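Local coordinates for protein MccF (Escherichia coli, PDB 4IIY) that probably acts as a serine carboxypeptidase-like hydrolase of the S66 family, giving its host self-immunity to the antibiotic microcin C7, at residues Asp44-Thr56 with Arg90-Leu104. The protein carries 1 engineered substitution. Sequence-based numbering, arbitrary orientation.
Sequences DTIGFFSSSAPAT and RSGTIKERAQEFNEL. With EDO (1,2-ethanediol), chain P.
Chi1 of 67° at Phe49 and -175° at Phe101 bring both side chains into the gap between strand and helix, where their ring planes stand nearly perpendicular, and Glu100 extends its carboxylate to the backbone of Ser50. This is alpha/beta packing in the N-terminal LD-carboxypeptidase domain: helix 94-104 lies antiparallel on strand 45-49, an inner strand of a mixed, mostly parallel sheet. The rings form a T-shaped pair, planes at 87°, with the Phe101 edge pushing CD2 over the centre of the Phe49 face. Leu104 CD1 packs 3.8 Å from Phe49 CB. From Ser50 on, polar groups take over. Ser50 N donates to Glu100 OE1 (2.8 Å) from above the carboxylate plane, while OE2 accepts from Leu82 N and from a water that also bonds Ser50 OG, itself hydrogen-bonded to Thr116 OG1. Arg97, its chain bent, sends NH1 to Ser51 O (2.9 Å), which lies in the guanidinium plane; NE bonds Gly92 O, and NH2 forms a salt bridge with Glu280 of the second subunit. A leucine in place of Arg97 would probably leave Ser51 O and Gly92 O without these donors and that glutamate without this charge. In the same loop, the Ser52 side chain is about 7 Å from the bound glutamylsulfamoyl inosine. Ser91 ties the backbone down again, its OG donating to Ser50 O at 2.7 Å.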
loop_
_atom_site.group_PDB
_atom_site.type_symbol
_atom_site.label_atom_id
_atom_site.label_comp_id
_atom_site.label_asym_id
_atom_site.label_seq_id
_atom_site.Cartn_x
_atom_site.Cartn_y
_atom_site.Cartn_z
ATOM N N ASP B 44 13.625 -34.630 -6.657
ATOM C CA ASP B 44 13.746 -33.522 -7.600
ATOM C C ASP B 44 14.681 -32.414 -7.104
ATOM O O ASP B 44 15.059 -32.356 -5.931
ATOM C CB ASP B 44 12.373 -32.917 -7.923
ATOM C CG ASP B 44 11.596 -33.712 -8.968
ATOM O OD1 ASP B 44 12.151 -34.659 -9.572
ATOM O OD2 ASP B 44 10.416 -33.374 -9.196
ATOM N N THR B 45 15.014 -31.524 -8.030
ATOM C CA THR B 45 15.832 -30.353 -7.759
ATOM C C THR B 45 14.969 -29.101 -7.593
ATOM O O THR B 45 14.132 -28.778 -8.449
ATOM C CB THR B 45 16.842 -30.130 -8.902
ATOM O OG1 THR B 45 17.698 -31.276 -9.002
ATOM C CG2 THR B 45 17.686 -28.892 -8.662
ATOM N N ILE B 46 15.180 -28.416 -6.474
ATOM C CA ILE B 46 14.505 -27.164 -6.161
ATOM C C ILE B 46 15.547 -26.058 -6.211
ATOM O O ILE B 46 16.591 -26.174 -5.569
ATOM C CB ILE B 46 13.902 -27.217 -4.740
ATOM C CG1 ILE B 46 12.842 -28.329 -4.638
ATOM C CG2 ILE B 46 13.323 -25.857 -4.356
ATOM C CD1 ILE B 46 12.332 -28.594 -3.223
ATOM N N GLY B 47 15.286 -24.999 -6.975
ATOM C CA GLY B 47 16.157 -23.834 -6.964
ATOM C C GLY B 47 15.529 -22.736 -6.138
ATOM O O GLY B 47 14.308 -22.608 -6.142
ATOM N N PHE B 48 16.334 -21.954 -5.426
ATOM C CA PHE B 48 15.770 -20.883 -4.615
ATOM C C PHE B 48 16.351 -19.514 -4.945
ATOM O O PHE B 48 17.515 -19.395 -5.358
ATOM C CB PHE B 48 15.826 -21.211 -3.114
ATOM C CG PHE B 48 17.202 -21.517 -2.570
ATOM C CD1 PHE B 48 18.077 -20.497 -2.249
ATOM C CD2 PHE B 48 17.596 -22.830 -2.328
ATOM C CE1 PHE B 48 19.324 -20.770 -1.692
ATOM C CE2 PHE B 48 18.848 -23.111 -1.779
ATOM C CZ PHE B 48 19.714 -22.080 -1.470
ATOM N N PHE B 49 15.520 -18.485 -4.779
ATOM C CA PHE B 49 15.881 -17.121 -5.156
ATOM C C PHE B 49 15.443 -16.136 -4.078
ATOM O O PHE B 49 14.495 -16.405 -3.332
ATOM C CB PHE B 49 15.225 -16.747 -6.493
ATOM C CG PHE B 49 13.727 -16.645 -6.419
ATOM C CD1 PHE B 49 13.113 -15.418 -6.249
ATOM C CD2 PHE B 49 12.937 -17.778 -6.470
ATOM C CE1 PHE B 49 11.738 -15.329 -6.151
ATOM C CE2 PHE B 49 11.567 -17.692 -6.385
ATOM C CZ PHE B 49 10.964 -16.464 -6.214
ATOM N N SER B 50 16.126 -14.996 -4.009
ATOM C CA SER B 50 15.821 -13.937 -3.049
ATOM C C SER B 50 15.423 -12.664 -3.801
ATOM O O SER B 50 16.268 -11.836 -4.160
ATOM C CB SER B 50 17.032 -13.677 -2.151
ATOM O OG SER B 50 17.437 -14.859 -1.465
ATOM N N SER B 51 14.125 -12.515 -4.040
ATOM C CA SER B 51 13.632 -11.396 -4.842
ATOM C C SER B 51 13.460 -10.105 -4.046
ATOM O O SER B 51 13.145 -9.061 -4.626
ATOM C CB SER B 51 12.321 -11.748 -5.551
ATOM O OG SER B 51 11.280 -12.079 -4.637
ATOM N N SER B 52 13.684 -10.155 -2.735
ATOM C CA SER B 52 13.566 -8.955 -1.913
ATOM C C SER B 52 14.548 -8.973 -0.734
ATOM O O SER B 52 15.735 -8.677 -0.919
ATOM C CB SER B 52 12.114 -8.750 -1.459
ATOM O OG SER B 52 11.924 -7.460 -0.905
ATOM N N ALA B 53 14.093 -9.311 0.467
ATOM C CA ALA B 53 14.964 -9.236 1.644
ATOM C C ALA B 53 16.087 -10.271 1.598
ATOM O O ALA B 53 15.858 -11.409 1.187
ATOM C CB ALA B 53 14.157 -9.402 2.924
ATOM N N PRO B 54 17.298 -9.889 2.045
ATOM C CA PRO B 54 18.456 -10.788 1.949
ATOM C C PRO B 54 18.567 -11.753 3.133
ATOM O O PRO B 54 19.607 -11.797 3.810
ATOM C CB PRO B 54 19.632 -9.813 1.954
ATOM C CG PRO B 54 19.164 -8.707 2.849
ATOM C CD PRO B 54 17.694 -8.536 2.487
ATOM N N ALA B 55 17.532 -12.548 3.369
ATOM C CA ALA B 55 17.482 -13.357 4.578
ATOM C C ALA B 55 18.430 -14.551 4.589
ATOM O O ALA B 55 18.643 -15.132 5.650
ATOM C CB ALA B 55 16.036 -13.783 4.914
ATOM N N THR B 56 19.008 -14.932 3.454
ATOM C CA THR B 56 20.055 -15.952 3.508
ATOM C C THR B 56 21.252 -15.455 4.314
ATOM O O THR B 56 22.042 -16.267 4.807
ATOM C CB THR B 56 20.518 -16.443 2.122
ATOM O OG1 THR B 56 21.117 -15.370 1.381
ATOM C CG2 THR B 56 19.358 -17.061 1.340
ATOM N N ARG B 90 17.865 -5.177 0.644
ATOM C CA ARG B 90 17.485 -6.105 -0.420
ATOM C C ARG B 90 18.693 -6.960 -0.795
ATOM O O ARG B 90 19.809 -6.704 -0.325
ATOM C CB ARG B 90 16.962 -5.332 -1.636
ATOM C CG ARG B 90 17.967 -4.346 -2.191
ATOM C CD ARG B 90 17.393 -3.473 -3.301
ATOM N NE ARG B 90 18.459 -2.700 -3.930
ATOM C CZ ARG B 90 18.313 -1.954 -5.018
ATOM N NH1 ARG B 90 17.128 -1.820 -5.598
ATOM N NH2 ARG B 90 19.371 -1.333 -5.532
ATOM N N SER B 91 18.484 -7.971 -1.628
ATOM C CA SER B 91 19.550 -8.896 -2.000
ATOM C C SER B 91 20.446 -8.371 -3.116
ATOM O O SER B 91 21.560 -8.876 -3.296
ATOM C CB SER B 91 18.934 -10.196 -2.468
ATOM O OG SER B 91 17.996 -9.899 -3.484
ATOM N N GLY B 92 19.972 -7.379 -3.868
ATOM C CA GLY B 92 20.732 -6.845 -4.987
ATOM C C GLY B 92 19.897 -5.833 -5.739
ATOM O O GLY B 92 18.763 -5.532 -5.330
ATOM N N THR B 93 20.436 -5.299 -6.830
ATOM C CA THR B 93 19.695 -4.326 -7.621
ATOM C C THR B 93 18.465 -4.986 -8.243
ATOM O O THR B 93 18.351 -6.205 -8.285
ATOM C CB THR B 93 20.548 -3.738 -8.754
ATOM O OG1 THR B 93 20.849 -4.783 -9.685
ATOM C CG2 THR B 93 21.842 -3.118 -8.215
ATOM N N ILE B 94 17.544 -4.170 -8.737
ATOM C CA ILE B 94 16.385 -4.683 -9.459
ATOM C C ILE B 94 16.799 -5.675 -10.554
ATOM O O ILE B 94 16.285 -6.798 -10.632
ATOM C CB ILE B 94 15.558 -3.518 -10.046
ATOM C CG1 ILE B 94 14.998 -2.665 -8.910
ATOM C CG2 ILE B 94 14.442 -4.054 -10.939
ATOM C CD1 ILE B 94 14.345 -1.378 -9.379
ATOM N N LYS B 95 17.749 -5.265 -11.387
ATOM C CA LYS B 95 18.191 -6.131 -12.476
ATOM C C LYS B 95 18.913 -7.395 -12.015
ATOM O O LYS B 95 18.717 -8.465 -12.597
ATOM C CB LYS B 95 19.036 -5.344 -13.473
ATOM C CG LYS B 95 18.184 -4.383 -14.270
ATOM C CD LYS B 95 19.012 -3.522 -15.191
ATOM C CE LYS B 95 18.111 -2.621 -16.014
ATOM N NZ LYS B 95 18.892 -1.673 -16.849
ATOM N N GLU B 96 19.715 -7.283 -10.960
ATOM C CA GLU B 96 20.377 -8.461 -10.398
ATOM C C GLU B 96 19.346 -9.490 -9.935
ATOM O O GLU B 96 19.497 -10.697 -10.157
ATOM C CB GLU B 96 21.286 -8.078 -9.226
ATOM C CG GLU B 96 22.612 -7.443 -9.630
ATOM C CD GLU B 96 23.470 -7.058 -8.429
ATOM O OE1 GLU B 96 22.943 -6.530 -7.427
ATOM O OE2 GLU B 96 24.696 -7.296 -8.472
ATOM N N ARG B 97 18.290 -9.015 -9.278
ATOM C CA ARG B 97 17.265 -9.914 -8.760
ATOM C C ARG B 97 16.476 -10.570 -9.890
ATOM O O ARG B 97 16.156 -11.763 -9.831
ATOM C CB ARG B 97 16.365 -9.184 -7.763
ATOM C CG ARG B 97 17.067 -8.914 -6.432
ATOM C CD ARG B 97 16.191 -8.116 -5.488
ATOM N NE ARG B 97 16.157 -6.701 -5.845
ATOM C CZ ARG B 97 15.072 -5.932 -5.808
ATOM N NH1 ARG B 97 13.890 -6.432 -5.454
ATOM N NH2 ARG B 97 15.175 -4.653 -6.137
ATOM N N ALA B 98 16.174 -9.811 -10.937
ATOM C CA ALA B 98 15.497 -10.406 -12.087
ATOM C C ALA B 98 16.372 -11.474 -12.740
ATOM O O ALA B 98 15.892 -12.540 -13.106
ATOM C CB ALA B 98 15.103 -9.339 -13.093
ATOM N N GLN B 99 17.664 -11.178 -12.858
ATOM C CA GLN B 99 18.611 -12.140 -13.425
ATOM C C GLN B 99 18.670 -13.418 -12.593
ATOM O O GLN B 99 18.721 -14.524 -13.138
ATOM C CB GLN B 99 20.015 -11.529 -13.483
ATOM C CG GLN B 99 20.186 -10.342 -14.423
ATOM C CD GLN B 99 21.436 -9.514 -14.119
ATOM O OE1 GLN B 99 22.348 -9.962 -13.415
ATOM N NE2 GLN B 99 21.478 -8.297 -14.651
ATOM N N GLU B 100 18.699 -13.274 -11.270
ATOM C CA GLU B 100 18.773 -14.442 -10.398
ATOM C C GLU B 100 17.607 -15.387 -10.691
ATOM O O GLU B 100 17.776 -16.601 -10.798
ATOM C CB GLU B 100 18.732 -14.034 -8.926
ATOM C CG GLU B 100 18.877 -15.256 -8.009
ATOM C CD GLU B 100 18.675 -14.986 -6.529
ATOM O OE1 GLU B 100 17.750 -14.227 -6.161
ATOM O OE2 GLU B 100 19.440 -15.573 -5.732
ATOM N N PHE B 101 16.414 -14.814 -10.808
ATOM C CA PHE B 101 15.217 -15.602 -11.069
ATOM C C PHE B 101 15.267 -16.230 -12.466
ATOM O O PHE B 101 15.009 -17.423 -12.639
ATOM C CB PHE B 101 13.962 -14.728 -10.917
ATOM C CG PHE B 101 12.671 -15.487 -11.053
ATOM C CD1 PHE B 101 12.104 -15.716 -12.300
ATOM C CD2 PHE B 101 12.015 -15.972 -9.926
ATOM C CE1 PHE B 101 10.905 -16.426 -12.421
ATOM C CE2 PHE B 101 10.822 -16.676 -10.037
ATOM C CZ PHE B 101 10.268 -16.898 -11.285
ATOM N N ASN B 102 15.604 -15.419 -13.466
ATOM C CA ASN B 102 15.643 -15.916 -14.837
ATOM C C ASN B 102 16.611 -17.090 -14.985
ATOM O O ASN B 102 16.332 -18.050 -15.707
ATOM C CB ASN B 102 16.007 -14.799 -15.822
ATOM C CG ASN B 102 14.883 -13.787 -16.015
ATOM O OD1 ASN B 102 13.717 -14.087 -15.802
ATOM N ND2 ASN B 102 15.244 -12.579 -16.426
ATOM N N GLU B 103 17.738 -17.017 -14.288
ATOM C CA GLU B 103 18.745 -18.074 -14.375
ATOM C C GLU B 103 18.219 -19.416 -13.875
ATOM O O GLU B 103 18.610 -20.470 -14.374
ATOM C CB GLU B 103 20.017 -17.667 -13.637
ATOM C CG GLU B 103 20.821 -16.626 -14.393
ATOM C CD GLU B 103 22.082 -16.218 -13.660
ATOM O OE1 GLU B 103 22.305 -16.717 -12.539
ATOM O OE2 GLU B 103 22.848 -15.395 -14.202
ATOM N N LEU B 104 17.307 -19.390 -12.912
ATOM C CA LEU B 104 16.681 -20.622 -12.459
ATOM C C LEU B 104 15.711 -21.155 -13.510
ATOM O O LEU B 104 15.636 -22.365 -13.727
ATOM C CB LEU B 104 15.988 -20.424 -11.108
ATOM C CG LEU B 104 16.895 -19.969 -9.962
ATOM C CD1 LEU B 104 16.070 -19.750 -8.700
ATOM C CD2 LEU B 104 18.022 -20.958 -9.698
HETATM C C1 EDO P . 9.114 -35.817 -13.207
HETATM O O1 EDO P . 7.931 -35.339 -13.860
HETATM C C2 EDO P . 9.121 -35.398 -11.739
HETATM O O2 EDO P . 9.309 -33.981 -11.614
HETATM O O HOH W 1 18.941 -16.344 -3.127
#